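Local coordinates for protein cysteine desulfurase (Fervidobacterium islandicum, PDB 6A6E) that catalyses, as a pyridoxal-phosphate-dependent cysteine desulfurase of the SufS type, the removal of sulfur from cysteine, probably for transfer to iron-sulfur cluster assembly, at residues 54-59 with 289-294; 189-194 with 339-344; 356-361 with 415-420; 122-127 with 176-181; 366-371 with 410-415. One frame throughout, in Å; residues are numbered along the deposited sequence.

Interaction 1 of 5, residues 54-59 with 289-294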
# COMPACT_ATOMS: atom_id res chain seq x y z
N THR A 54 14.12 -8.14 -6.10
CA THR A 54 14.00 -9.59 -6.23
C THR A 54 14.95 -10.35 -5.26
O THR A 54 14.54 -11.26 -4.56
CB THR A 54 14.35 -10.05 -7.67
OG1 THR A 54 13.31 -9.65 -8.55
CG2 THR A 54 14.45 -11.59 -7.74
N ASP A 55 16.21 -9.94 -5.21
CA ASP A 55 17.18 -10.49 -4.27
C ASP A 55 16.71 -10.29 -2.79
O ASP A 55 16.84 -11.19 -1.96
CB ASP A 55 18.56 -9.85 -4.49
CG ASP A 55 19.56 -10.18 -3.36
OD1 ASP A 55 20.14 -11.27 -3.40
OD2 ASP A 55 19.75 -9.35 -2.42
N PHE A 56 16.15 -9.12 -2.50
CA PHE A 56 15.62 -8.87 -1.21
C PHE A 56 14.45 -9.82 -0.86
O PHE A 56 14.50 -10.48 0.17
CB PHE A 56 15.21 -7.40 -1.07
CG PHE A 56 14.69 -7.08 0.30
CD1 PHE A 56 15.58 -6.85 1.36
CD2 PHE A 56 13.33 -7.06 0.56
CE1 PHE A 56 15.09 -6.59 2.66
CE2 PHE A 56 12.84 -6.78 1.83
CZ PHE A 56 13.74 -6.54 2.88
N TYR A 57 13.45 -9.94 -1.74
CA TYR A 57 12.31 -10.85 -1.54
C TYR A 57 12.75 -12.28 -1.35
O TYR A 57 12.12 -13.04 -0.57
CB TYR A 57 11.34 -10.82 -2.75
CG TYR A 57 10.13 -9.86 -2.70
CD1 TYR A 57 9.29 -9.78 -1.57
CD2 TYR A 57 9.76 -9.10 -3.82
CE1 TYR A 57 8.19 -8.94 -1.55
CE2 TYR A 57 8.64 -8.28 -3.81
CZ TYR A 57 7.85 -8.23 -2.66
OH TYR A 57 6.78 -7.42 -2.62
N LEU A 58 13.78 -12.69 -2.12
CA LEU A 58 14.10 -14.13 -2.18
C LEU A 58 15.10 -14.51 -1.08
O LEU A 58 15.08 -15.63 -0.63
CB LEU A 58 14.61 -14.55 -3.57
CG LEU A 58 13.59 -14.49 -4.70
CD1 LEU A 58 14.22 -14.78 -6.06
CD2 LEU A 58 12.41 -15.45 -4.40
N TYR A 59 15.95 -13.60 -0.63
CA TYR A 59 17.05 -13.96 0.28
C TYR A 59 17.13 -13.17 1.60
O TYR A 59 17.82 -13.63 2.55
CB TYR A 59 18.41 -13.89 -0.45
CG TYR A 59 18.58 -14.90 -1.62
CD1 TYR A 59 18.84 -16.26 -1.37
CD2 TYR A 59 18.46 -14.51 -2.92
CE1 TYR A 59 18.99 -17.20 -2.42
CE2 TYR A 59 18.65 -15.43 -3.99
CZ TYR A 59 18.91 -16.78 -3.72
OH TYR A 59 19.05 -17.69 -4.74
N HIS A 289 4.68 -1.67 3.14
CA HIS A 289 5.21 -2.25 1.90
C HIS A 289 6.72 -2.32 2.00
O HIS A 289 7.45 -1.52 1.41
CB HIS A 289 4.73 -1.48 0.66
CG HIS A 289 5.13 -2.08 -0.65
ND1 HIS A 289 5.73 -3.32 -0.74
CD2 HIS A 289 4.94 -1.64 -1.92
CE1 HIS A 289 5.87 -3.62 -2.03
NE2 HIS A 289 5.46 -2.60 -2.75
N ILE A 290 7.16 -3.32 2.76
CA ILE A 290 8.55 -3.42 3.18
C ILE A 290 9.45 -3.43 1.95
O ILE A 290 10.40 -2.68 1.87
CB ILE A 290 8.82 -4.70 4.01
CG1 ILE A 290 8.00 -4.70 5.32
CG2 ILE A 290 10.28 -4.84 4.34
CD1 ILE A 290 7.97 -6.11 5.88
N THR A 291 9.14 -4.28 0.97
CA THR A 291 9.99 -4.38 -0.15
C THR A 291 9.86 -3.17 -1.08
O THR A 291 10.81 -2.82 -1.83
CB THR A 291 9.68 -5.69 -0.92
OG1 THR A 291 9.87 -6.80 -0.01
CG2 THR A 291 10.58 -5.78 -2.15
N GLY A 292 8.69 -2.53 -1.08
CA GLY A 292 8.47 -1.30 -1.88
C GLY A 292 9.33 -0.15 -1.36
O GLY A 292 9.93 0.61 -2.14
N ALA A 293 9.38 -0.04 -0.05
CA ALA A 293 10.25 0.94 0.61
C ALA A 293 11.76 0.69 0.25
O ALA A 293 12.46 1.58 -0.17
CB ALA A 293 10.04 0.89 2.07
N VAL A 294 12.22 -0.53 0.43
CA VAL A 294 13.58 -0.92 0.10
C VAL A 294 13.86 -0.65 -1.38
O VAL A 294 14.90 -0.10 -1.73
CB VAL A 294 13.85 -2.41 0.44
CG1 VAL A 294 15.21 -2.90 -0.07
CG2 VAL A 294 13.84 -2.61 1.92

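Interaction 2 of 5, residues 189-194 with 339-344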
# COMPACT_ATOMS: atom_id res chain seq x y z
N THR A 189 -1.21 21.22 -16.74
CA THR A 189 -0.56 22.40 -17.28
C THR A 189 0.93 22.32 -17.35
O THR A 189 1.54 23.08 -18.10
CB THR A 189 -0.93 23.66 -16.53
OG1 THR A 189 -0.28 23.68 -15.24
CG2 THR A 189 -2.40 23.78 -16.39
N GLY A 190 1.54 21.43 -16.55
CA GLY A 190 3.02 21.32 -16.49
C GLY A 190 3.64 22.43 -15.63
O GLY A 190 4.86 22.52 -15.50
N GLN A 191 2.83 23.30 -15.04
CA GLN A 191 3.37 24.47 -14.34
C GLN A 191 3.98 24.09 -12.98
O GLN A 191 3.26 23.61 -12.09
CB GLN A 191 2.28 25.53 -14.08
CG GLN A 191 2.87 26.80 -13.47
CD GLN A 191 1.88 27.86 -13.09
OE1 GLN A 191 0.68 27.66 -13.21
NE2 GLN A 191 2.39 28.99 -12.55
N GLU A 192 5.29 24.30 -12.82
CA GLU A 192 5.91 24.27 -11.50
C GLU A 192 5.49 25.50 -10.68
O GLU A 192 5.64 26.60 -11.14
CB GLU A 192 7.43 24.20 -11.60
CG GLU A 192 7.91 22.92 -12.30
CD GLU A 192 9.43 22.82 -12.46
OE1 GLU A 192 10.12 23.83 -12.22
OE2 GLU A 192 9.94 21.72 -12.83
N MET A 193 4.93 25.27 -9.49
CA MET A 193 4.37 26.32 -8.69
C MET A 193 5.43 27.05 -7.84
O MET A 193 6.42 26.45 -7.41
CB MET A 193 3.25 25.79 -7.78
CG MET A 193 2.04 25.22 -8.51
SD MET A 193 1.26 26.39 -9.69
CE MET A 193 0.04 25.37 -10.54
N PRO A 194 5.18 28.33 -7.56
CA PRO A 194 6.06 29.15 -6.76
C PRO A 194 5.81 28.84 -5.28
O PRO A 194 5.21 29.62 -4.54
CB PRO A 194 5.64 30.58 -7.18
CG PRO A 194 4.16 30.46 -7.36
CD PRO A 194 4.01 29.09 -8.05
N ASP A 339 6.33 29.54 -20.77
CA ASP A 339 7.35 30.21 -20.01
C ASP A 339 8.13 29.10 -19.30
O ASP A 339 7.85 27.92 -19.53
CB ASP A 339 6.79 31.30 -19.07
CG ASP A 339 6.13 30.75 -17.82
OD1 ASP A 339 6.30 29.57 -17.44
OD2 ASP A 339 5.43 31.53 -17.17
N SER A 340 9.15 29.43 -18.51
CA SER A 340 10.09 28.39 -18.06
C SER A 340 9.58 27.64 -16.81
O SER A 340 10.21 26.66 -16.37
CB SER A 340 11.43 29.04 -17.72
OG SER A 340 11.22 29.88 -16.59
N SER A 341 8.46 28.08 -16.24
CA SER A 341 7.72 27.29 -15.26
C SER A 341 7.11 25.98 -15.86
O SER A 341 6.79 25.05 -15.10
CB SER A 341 6.63 28.10 -14.53
OG SER A 341 5.43 28.23 -15.33
N HIS A 342 6.98 25.90 -17.19
CA HIS A 342 6.30 24.76 -17.82
C HIS A 342 7.30 23.65 -17.98
O HIS A 342 8.27 23.80 -18.69
CB HIS A 342 5.73 25.17 -19.19
CG HIS A 342 4.74 24.19 -19.76
ND1 HIS A 342 3.51 24.59 -20.25
CD2 HIS A 342 4.80 22.85 -19.94
CE1 HIS A 342 2.85 23.53 -20.68
NE2 HIS A 342 3.61 22.46 -20.50
N LYS A 343 7.11 22.52 -17.30
CA LYS A 343 8.05 21.41 -17.42
C LYS A 343 7.35 20.09 -17.54
O LYS A 343 6.19 20.03 -17.26
CB LYS A 343 8.96 21.38 -16.18
CG LYS A 343 9.88 22.61 -16.07
CD LYS A 343 11.15 22.34 -16.85
CE LYS A 343 12.11 23.53 -17.01
NZ LYS A 343 11.51 24.78 -17.56
N SER A 344 8.05 19.07 -18.02
CA SER A 344 7.69 17.64 -17.94
C SER A 344 6.69 17.18 -18.97
O SER A 344 6.78 16.04 -19.44
CB SER A 344 7.02 17.25 -16.61
OG SER A 344 7.93 17.34 -15.62

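Interaction 3 of 5, residues 356-361 with 415-420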
# COMPACT_ATOMS: atom_id res chain seq x y z
N HIS A 356 -9.15 10.96 -27.78
CA HIS A 356 -8.95 9.47 -27.86
C HIS A 356 -8.50 8.96 -29.20
O HIS A 356 -7.70 8.04 -29.25
CB HIS A 356 -10.15 8.62 -27.33
CG HIS A 356 -9.75 7.24 -26.82
ND1 HIS A 356 -10.66 6.31 -26.36
CD2 HIS A 356 -8.53 6.66 -26.71
CE1 HIS A 356 -10.02 5.22 -25.97
NE2 HIS A 356 -8.72 5.41 -26.17
N ASP A 357 -8.99 9.57 -30.29
CA ASP A 357 -8.46 9.22 -31.63
C ASP A 357 -6.99 9.60 -31.77
O ASP A 357 -6.24 8.88 -32.40
CB ASP A 357 -9.24 9.90 -32.76
CG ASP A 357 -10.69 9.48 -32.82
OD1 ASP A 357 -10.97 8.32 -32.42
OD2 ASP A 357 -11.54 10.33 -33.22
N VAL A 358 -6.58 10.75 -31.23
CA VAL A 358 -5.13 11.14 -31.27
C VAL A 358 -4.27 10.08 -30.58
O VAL A 358 -3.31 9.60 -31.16
CB VAL A 358 -4.89 12.53 -30.68
CG1 VAL A 358 -3.41 12.87 -30.65
CG2 VAL A 358 -5.65 13.59 -31.45
N SER A 359 -4.65 9.70 -29.34
CA SER A 359 -3.90 8.73 -28.60
C SER A 359 -3.98 7.33 -29.28
O SER A 359 -3.00 6.57 -29.27
CB SER A 359 -4.39 8.67 -27.14
OG SER A 359 -4.00 9.83 -26.44
N HIS A 360 -5.13 7.00 -29.86
CA HIS A 360 -5.27 5.70 -30.44
C HIS A 360 -4.31 5.57 -31.64
O HIS A 360 -3.55 4.65 -31.73
CB HIS A 360 -6.72 5.42 -30.89
CG HIS A 360 -6.80 4.15 -31.66
ND1 HIS A 360 -6.73 2.93 -31.07
CD2 HIS A 360 -6.75 3.93 -33.01
CE1 HIS A 360 -6.69 1.98 -32.01
NE2 HIS A 360 -6.70 2.57 -33.20
N ILE A 361 -4.32 6.56 -32.54
CA ILE A 361 -3.51 6.49 -33.78
C ILE A 361 -2.02 6.58 -33.41
O ILE A 361 -1.22 5.77 -33.88
CB ILE A 361 -3.92 7.57 -34.82
CG1 ILE A 361 -5.31 7.31 -35.35
CG2 ILE A 361 -2.90 7.61 -35.95
CD1 ILE A 361 -6.03 8.53 -35.93
N GLU A 415 5.87 13.80 -35.86
CA GLU A 415 5.59 13.11 -37.11
C GLU A 415 4.19 12.47 -37.03
O GLU A 415 3.38 12.53 -37.96
CB GLU A 415 6.66 12.03 -37.40
CG GLU A 415 6.33 11.09 -38.55
CD GLU A 415 7.32 9.92 -38.71
OE1 GLU A 415 8.45 9.99 -38.18
OE2 GLU A 415 6.96 8.92 -39.38
N GLY A 416 3.91 11.81 -35.89
CA GLY A 416 2.61 11.23 -35.65
C GLY A 416 1.46 12.20 -35.72
O GLY A 416 0.41 11.90 -36.34
N LEU A 417 1.63 13.37 -35.09
CA LEU A 417 0.56 14.32 -35.05
C LEU A 417 0.27 14.88 -36.48
O LEU A 417 -0.88 15.18 -36.81
CB LEU A 417 0.92 15.49 -34.12
CG LEU A 417 0.91 15.14 -32.60
CD1 LEU A 417 1.30 16.32 -31.72
CD2 LEU A 417 -0.43 14.59 -32.15
N LYS A 418 1.34 15.11 -37.24
CA LYS A 418 1.19 15.62 -38.62
C LYS A 418 0.36 14.68 -39.45
O LYS A 418 -0.53 15.13 -40.17
CB LYS A 418 2.56 15.82 -39.24
CG LYS A 418 3.13 17.12 -38.76
CD LYS A 418 4.59 17.27 -39.14
CE LYS A 418 4.99 18.72 -38.98
NZ LYS A 418 6.45 18.81 -38.91
N TYR A 419 0.70 13.38 -39.35
CA TYR A 419 -0.03 12.29 -39.96
C TYR A 419 -1.48 12.29 -39.60
O TYR A 419 -2.35 12.01 -40.46
CB TYR A 419 0.56 10.95 -39.54
CG TYR A 419 -0.18 9.77 -40.12
CD1 TYR A 419 -1.37 9.32 -39.55
CD2 TYR A 419 0.29 9.12 -41.26
CE1 TYR A 419 -2.06 8.27 -40.10
CE2 TYR A 419 -0.39 8.05 -41.82
CZ TYR A 419 -1.56 7.65 -41.23
OH TYR A 419 -2.24 6.60 -41.78
N ILE A 420 -1.76 12.52 -38.31
CA ILE A 420 -3.15 12.51 -37.83
C ILE A 420 -3.91 13.71 -38.46
O ILE A 420 -5.09 13.59 -38.80
CB ILE A 420 -3.27 12.52 -36.26
CG1 ILE A 420 -2.84 11.17 -35.70
CG2 ILE A 420 -4.72 12.80 -35.84
CD1 ILE A 420 -2.36 11.20 -34.28

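Interaction 4 of 5, residues 122-127 with 176-181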
# COMPACT_ATOMS: atom_id res chain seq x y z
N THR A 122 -14.45 23.09 12.16
CA THR A 122 -15.63 23.54 11.42
C THR A 122 -15.46 25.02 11.16
O THR A 122 -14.94 25.75 12.00
CB THR A 122 -16.94 23.32 12.21
OG1 THR A 122 -16.68 23.60 13.58
CG2 THR A 122 -17.35 21.94 12.22
N GLU A 123 -15.81 25.47 9.97
CA GLU A 123 -15.63 26.89 9.65
C GLU A 123 -14.19 27.46 9.58
O GLU A 123 -14.03 28.65 9.29
CB GLU A 123 -16.48 27.73 10.62
CG GLU A 123 -17.91 27.23 10.71
CD GLU A 123 -18.89 28.34 10.92
OE1 GLU A 123 -18.64 29.15 11.84
OE2 GLU A 123 -19.87 28.40 10.14
N ASP A 124 -13.14 26.65 9.81
CA ASP A 124 -11.84 26.98 9.24
C ASP A 124 -11.95 26.84 7.73
O ASP A 124 -12.87 26.20 7.20
CB ASP A 124 -10.75 26.05 9.72
CG ASP A 124 -10.32 26.34 11.12
OD1 ASP A 124 -10.59 27.43 11.63
OD2 ASP A 124 -9.71 25.46 11.74
N THR A 125 -10.99 27.41 7.04
CA THR A 125 -10.96 27.30 5.57
C THR A 125 -9.68 26.61 5.16
O THR A 125 -8.63 26.89 5.75
CB THR A 125 -10.97 28.69 4.89
OG1 THR A 125 -12.20 29.31 5.18
CG2 THR A 125 -10.83 28.62 3.37
N VAL A 126 -9.83 25.70 4.19
CA VAL A 126 -8.75 25.09 3.50
C VAL A 126 -8.72 25.74 2.15
O VAL A 126 -9.72 25.69 1.44
CB VAL A 126 -8.98 23.55 3.22
CG1 VAL A 126 -7.75 23.00 2.52
CG2 VAL A 126 -9.18 22.82 4.51
N LEU A 127 -7.57 26.25 1.76
CA LEU A 127 -7.36 26.83 0.45
C LEU A 127 -6.56 25.87 -0.44
O LEU A 127 -5.41 25.52 -0.13
CB LEU A 127 -6.54 28.10 0.58
CG LEU A 127 -6.15 28.85 -0.70
CD1 LEU A 127 -7.42 29.29 -1.42
CD2 LEU A 127 -5.29 30.07 -0.34
N ASN A 176 -6.58 34.44 6.06
CA ASN A 176 -6.05 33.58 7.13
C ASN A 176 -6.52 32.11 6.99
O ASN A 176 -7.16 31.55 7.87
CB ASN A 176 -6.48 34.18 8.49
CG ASN A 176 -5.74 33.57 9.67
OD1 ASN A 176 -4.56 33.14 9.60
ND2 ASN A 176 -6.43 33.53 10.81
N PRO A 177 -6.17 31.46 5.87
CA PRO A 177 -6.55 30.05 5.79
C PRO A 177 -5.85 29.18 6.82
O PRO A 177 -4.67 29.34 7.09
CB PRO A 177 -6.13 29.65 4.35
CG PRO A 177 -5.10 30.63 3.92
CD PRO A 177 -5.49 31.93 4.65
N LYS A 178 -6.58 28.24 7.41
CA LYS A 178 -6.00 27.34 8.38
C LYS A 178 -5.02 26.37 7.68
O LYS A 178 -3.94 26.07 8.21
CB LYS A 178 -7.10 26.61 9.17
CG LYS A 178 -6.56 25.83 10.36
CD LYS A 178 -5.89 26.76 11.39
CE LYS A 178 -6.09 26.36 12.82
NZ LYS A 178 -7.55 26.37 13.14
N VAL A 179 -5.37 25.94 6.47
CA VAL A 179 -4.55 25.00 5.67
C VAL A 179 -4.51 25.49 4.23
O VAL A 179 -5.52 25.95 3.70
CB VAL A 179 -5.16 23.56 5.71
CG1 VAL A 179 -4.43 22.59 4.80
CG2 VAL A 179 -5.09 23.08 7.12
N VAL A 180 -3.33 25.40 3.62
CA VAL A 180 -3.15 25.64 2.19
C VAL A 180 -2.57 24.30 1.63
O VAL A 180 -1.54 23.82 2.12
CB VAL A 180 -2.15 26.78 1.92
CG1 VAL A 180 -1.81 26.95 0.44
CG2 VAL A 180 -2.73 28.12 2.37
N SER A 181 -3.22 23.70 0.64
CA SER A 181 -2.71 22.50 0.00
C SER A 181 -2.62 22.75 -1.46
O SER A 181 -3.61 22.99 -2.10
CB SER A 181 -3.61 21.30 0.27
OG SER A 181 -2.98 20.06 -0.06
O HOH W 1 -9.44 29.35 8.28

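Interaction 5 of 5, residues 366-371 with 410-415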
# COMPACT_ATOMS: atom_id res chain seq x y z
N PHE A 366 2.17 4.58 -34.56
CA PHE A 366 3.52 5.14 -34.30
C PHE A 366 4.21 4.63 -33.04
O PHE A 366 5.31 5.03 -32.76
CB PHE A 366 3.46 6.64 -34.25
CG PHE A 366 3.08 7.26 -35.54
CD1 PHE A 366 1.73 7.41 -35.88
CD2 PHE A 366 4.07 7.70 -36.41
CE1 PHE A 366 1.38 7.97 -37.10
CE2 PHE A 366 3.73 8.25 -37.63
CZ PHE A 366 2.39 8.40 -37.98
N GLY A 367 3.57 3.71 -32.31
CA GLY A 367 4.14 3.12 -31.08
C GLY A 367 4.32 4.11 -29.90
O GLY A 367 5.02 3.81 -28.92
N VAL A 368 3.67 5.25 -30.01
CA VAL A 368 3.78 6.37 -29.11
C VAL A 368 2.63 6.22 -28.07
O VAL A 368 1.45 6.24 -28.45
CB VAL A 368 3.62 7.69 -29.88
CG1 VAL A 368 3.55 8.90 -28.95
CG2 VAL A 368 4.80 7.87 -30.84
N ALA A 369 3.03 6.15 -26.79
CA ALA A 369 2.12 6.10 -25.63
C ALA A 369 1.86 7.47 -25.11
O ALA A 369 2.77 8.12 -24.68
CB ALA A 369 2.73 5.20 -24.54
N THR A 370 0.61 7.92 -25.18
CA THR A 370 0.14 9.17 -24.61
C THR A 370 -1.17 8.91 -23.93
O THR A 370 -1.69 7.79 -23.96
CB THR A 370 -0.15 10.25 -25.70
OG1 THR A 370 -1.21 9.80 -26.55
CG2 THR A 370 1.10 10.52 -26.52
N ARG A 371 -1.72 9.93 -23.27
CA ARG A 371 -2.96 9.76 -22.57
C ARG A 371 -3.96 10.84 -22.96
O ARG A 371 -3.62 12.01 -23.05
CB ARG A 371 -2.69 9.83 -21.06
CG ARG A 371 -3.86 9.51 -20.13
CD ARG A 371 -3.34 9.26 -18.70
NE ARG A 371 -2.70 7.97 -18.62
CZ ARG A 371 -3.24 6.85 -18.21
NH1 ARG A 371 -4.44 6.83 -17.65
NH2 ARG A 371 -2.52 5.78 -18.30
N ILE A 410 10.50 12.58 -29.18
CA ILE A 410 9.67 13.73 -29.41
C ILE A 410 9.39 13.95 -30.94
O ILE A 410 8.22 14.22 -31.34
CB ILE A 410 10.29 14.94 -28.73
CG1 ILE A 410 10.21 14.74 -27.21
CG2 ILE A 410 9.59 16.22 -29.10
CD1 ILE A 410 10.95 15.77 -26.39
N ASP A 411 10.43 13.77 -31.77
CA ASP A 411 10.28 13.89 -33.24
C ASP A 411 9.31 12.84 -33.79
O ASP A 411 8.53 13.13 -34.71
CB ASP A 411 11.64 13.71 -33.96
CG ASP A 411 12.59 14.87 -33.71
OD1 ASP A 411 12.16 15.92 -33.28
OD2 ASP A 411 13.80 14.76 -33.96
N VAL A 412 9.32 11.63 -33.24
CA VAL A 412 8.27 10.67 -33.59
C VAL A 412 6.87 11.16 -33.21
O VAL A 412 5.92 10.97 -34.01
CB VAL A 412 8.56 9.26 -33.04
CG1 VAL A 412 7.46 8.26 -33.43
CG2 VAL A 412 9.92 8.78 -33.54
N LEU A 413 6.71 11.76 -32.02
CA LEU A 413 5.42 12.28 -31.60
C LEU A 413 4.94 13.30 -32.65
O LEU A 413 3.79 13.27 -33.09
CB LEU A 413 5.49 12.94 -30.21
CG LEU A 413 4.28 13.80 -29.83
CD1 LEU A 413 3.04 12.94 -29.71
CD2 LEU A 413 4.50 14.58 -28.56
N ILE A 414 5.83 14.21 -33.04
CA ILE A 414 5.49 15.33 -33.98
C ILE A 414 5.09 14.75 -35.35
O ILE A 414 4.04 15.14 -35.90
CB ILE A 414 6.65 16.35 -34.11
CG1 ILE A 414 6.93 17.05 -32.77
CG2 ILE A 414 6.35 17.43 -35.16
CD1 ILE A 414 5.84 17.90 -32.17
N GLU A 415 5.87 13.80 -35.86
CA GLU A 415 5.59 13.11 -37.11
C GLU A 415 4.19 12.47 -37.03
O GLU A 415 3.38 12.53 -37.96
CB GLU A 415 6.66 12.03 -37.40
CG GLU A 415 6.33 11.09 -38.55
CD GLU A 415 7.32 9.92 -38.71
OE1 GLU A 415 8.45 9.99 -38.18
OE2 GLU A 415 6.96 8.92 -39.38

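Interaction 1 of 5, residues 54-59 with 289-294
Phe56 and Tyr57 of helix 47-59 press on Thr291 and Val294 at the start of helix 290-306, a roughly antiparallel helix pair; the axes of the two segments pass 10.2 Å apart at 144°. The pair lies at the subunit interface of this class-V aminotransferase fold. Two CH-pi contacts carry much of it. Thr291 CG2 stands 3.7 Å from the centroid of the Tyr57 ring, and Val294 CG2 covers one face of Phe56, 4.2 Å from its centroid. Phe56 holds CG anti to the backbone N (chi1 -178°), which starts the ring toward the second helix. Apolar packing adds Ile290, whose CG2 comes within 4.1 Å of Phe56 CE2. Threonine suits the middle, being compact and offering a methyl to one ring, but its OG1 is buried without a hydrogen-bond partner in the model: it lies in plane at the Phe56 ring edge, 3.5 Å from Phe56 CE2, and over the Tyr57 ring, 3.1 Å from Tyr57 CE1. The polar ends turn to the second subunit, where Thr241 bonds through its N to Tyr57 OH and through its OG1 to His289 ND1. Tyr57 OH meets the imidazole edge of His289, 4.0 Å from CE1.

Interaction 2 of 5, residues 189-194 with 339-344
The imidazole of His342 lies face-on to the carbonyl oxygen of Thr189, which stands 2.9 Å from CE1, nearer the rim than the ring centre. The motif is a single beta bridge, Gln191 with His342, joining the loop before helix 195-201 to the type I turn 339-342. Two nearly straight backbone bonds flank it: Lys343 N to Gly190 O at 2.9 Å and Glu192 N to Ser341 O at 2.8 Å. Gly190 suits its place, because its phi is positive and a CB would clash with His342 CD2 and Lys343 O. His342 keeps CG anti to its backbone N (chi1 -166°), and its nitrogens reach the carbonyls of Pro337 and Leu345, so the ring is probably protonated on both, which would favour the oxygen over its face. An alanine here would probably leave those two carbonyls without their donors and open a gap beside Thr189 O. Glu192 lays its carboxylate against the aliphatic root of Lys343, with OE2 3.4 Å from CG, while its OE1 pairs with Lys218. The lysine chain bends back, bringing NZ to Ser340 O. Gln185, of the pyridoxal phosphate pocket, adds a weak bond to Gly190 O. Asp339 OD1 closes an Asx turn by accepting Ser341 N from above the carboxylate plane, and its syn lone pair takes Ser341 OG at 2.6 Å.

Interaction 3 of 5, residues 356-361 with 415-420
Within 415-420, Leu417 is the first residue to touch 356-361, setting its CD2 methyl 3.8 Å from Val358 CG1 on helix 355-366. The axes of the two segments pass 10.2 Å apart at 123°, a steep crossing, and the touching side chains are few. Leu417 also touches Phe348 and Val350 of strand 345-350, tying the helix pair to the six-stranded sheet. Tyr419 comes next and contributes little here: its CD1 lies 4.3 Å from Ile361 CG2, with the methyl oblique to the ring, while the same ring meets Phe366 edge-to-face. Ile420 fills the centre. Its CG1 lies 3.6 Å from Ile361 CG2, and the two isoleucine side chains slide past each other in opposite directions. In Ile420, CG1 is anti to the carbonyl carbon (chi1 -71°), beside the backbone N; chi2 of 155° then carries CD1 to 3.6 Å from Val358 O and 4.1 Å from Val358 CG1. Branched aliphatic residues suit this place, since they fill it with methyl and methylene groups that ask for no polar partner. No hydrogen bond crosses between the two segments, so the attachment rests on the fit of methyl groups and the burial of apolar surface.

Interaction 4 of 5, residues 122-127 with 176-181
Asp124 and Lys178 meet in a salt bridge, with Lys178 NZ 2.7 Å from Asp124 OD2 and above the carboxylate plane. The lysine reaches it by folding. CG is anti to the backbone N (chi1 -171°), but chi2 of 62° turns CD aside and the chain bends again at chi3 and chi4, curling over the acid with CB 3.7 Å from Asp124 CB. NZ also bonds to Ile119 O, and OD2 accepts from Lys121 N. An alanine in place of Lys178 would probably leave the Asp124 carboxylate without its charged mate and the Ile119 carbonyl without this donor. The bridge stands at the entrance to two adjacent parallel strands, 125-129 and 179-183, of the seven-stranded sheet of the pyridoxal phosphate-binding domain. Thr125 O accepts Lys178 N at 3.0 Å and, weakly, Val179 N; farther in, Leu127 N reaches Val179 O at 2.8 Å and Ser181 N reaches Leu127 O at 2.9 Å. On one face Val126 and Val179 lie side by side, pointing the same way, with their CG1 methyls 4.0 Å apart; beta-branched residues suit strands, and Trp140 of helix 138-147 covers both. On the other face Leu127 CB touches Pro177 CB at 4.1 Å and Val180 CG2 at 4.2 Å. A water accepts from Thr125 N and donates to Asn176 O.

Interaction 5 of 5, residues 366-371 with 410-415
In the six-stranded sheet of the smaller domain, strand 368-373 lies against helix 407-423 through Val368, whose two methyls part to meet two helix residues. With CG1 anti to the backbone N (chi1 173°), that methyl comes within 4.1 Å of Leu413 CD1, while CG2 lies 3.7 Å from Val412 CG1. Valine fits a strand and offers a separate arm to each neighbour. Val412 CG1 also comes within 3.9 Å of Phe366 O, and Thr370 adds its methyl, CG2 lying 4.4 Å from Leu413 CD1, while its hydroxyl bonds to Ser359. Phe366 reaches the helix farther along. Its CE2 is 3.7 Å from Glu415 OE2, which lies in the ring plane at the edge; ring and carboxylate planes stand 88° apart. The weakly positive rim of an aromatic ring would probably be a favourable neighbour for that oxygen, and Glu415 CG packs on the same CE2. Gly367 turns the chain from helix to strand with a positive phi, which glycine takes readily. Leu413 touches both this strand and Ala399 of the adjacent strand 396-400, with Leu322 of helix 308-327 and Leu362 of helix 355-366 close by, so helix 407-423 packs on the sheet in touch with both helices.

How the interactions relate
Interactions 3 and 5 are neighbours, with centres about 8 Å apart: they share helix 407-423 and Glu415, and fix that helix to successive elements, helix 355-366 and strand 368-373. Interaction 2, whose centre is about 21 Å from that of interaction 5, ties a loop after strand 179-183 to the turn leading into strand 345-350, linking the two sheets. Interaction 4 lies within the seven-stranded sheet, about 42 Å from interaction 5 between centres. Along the chain interaction 1 brackets interaction 4 and alternates with interaction 2; interactions 3 and 5 follow. Interactions 1, 3 and 5 all touch the second subunit, interaction 1 most heavily, so the set joins dimer interface, cofactor-domain sheet and C-terminal helices.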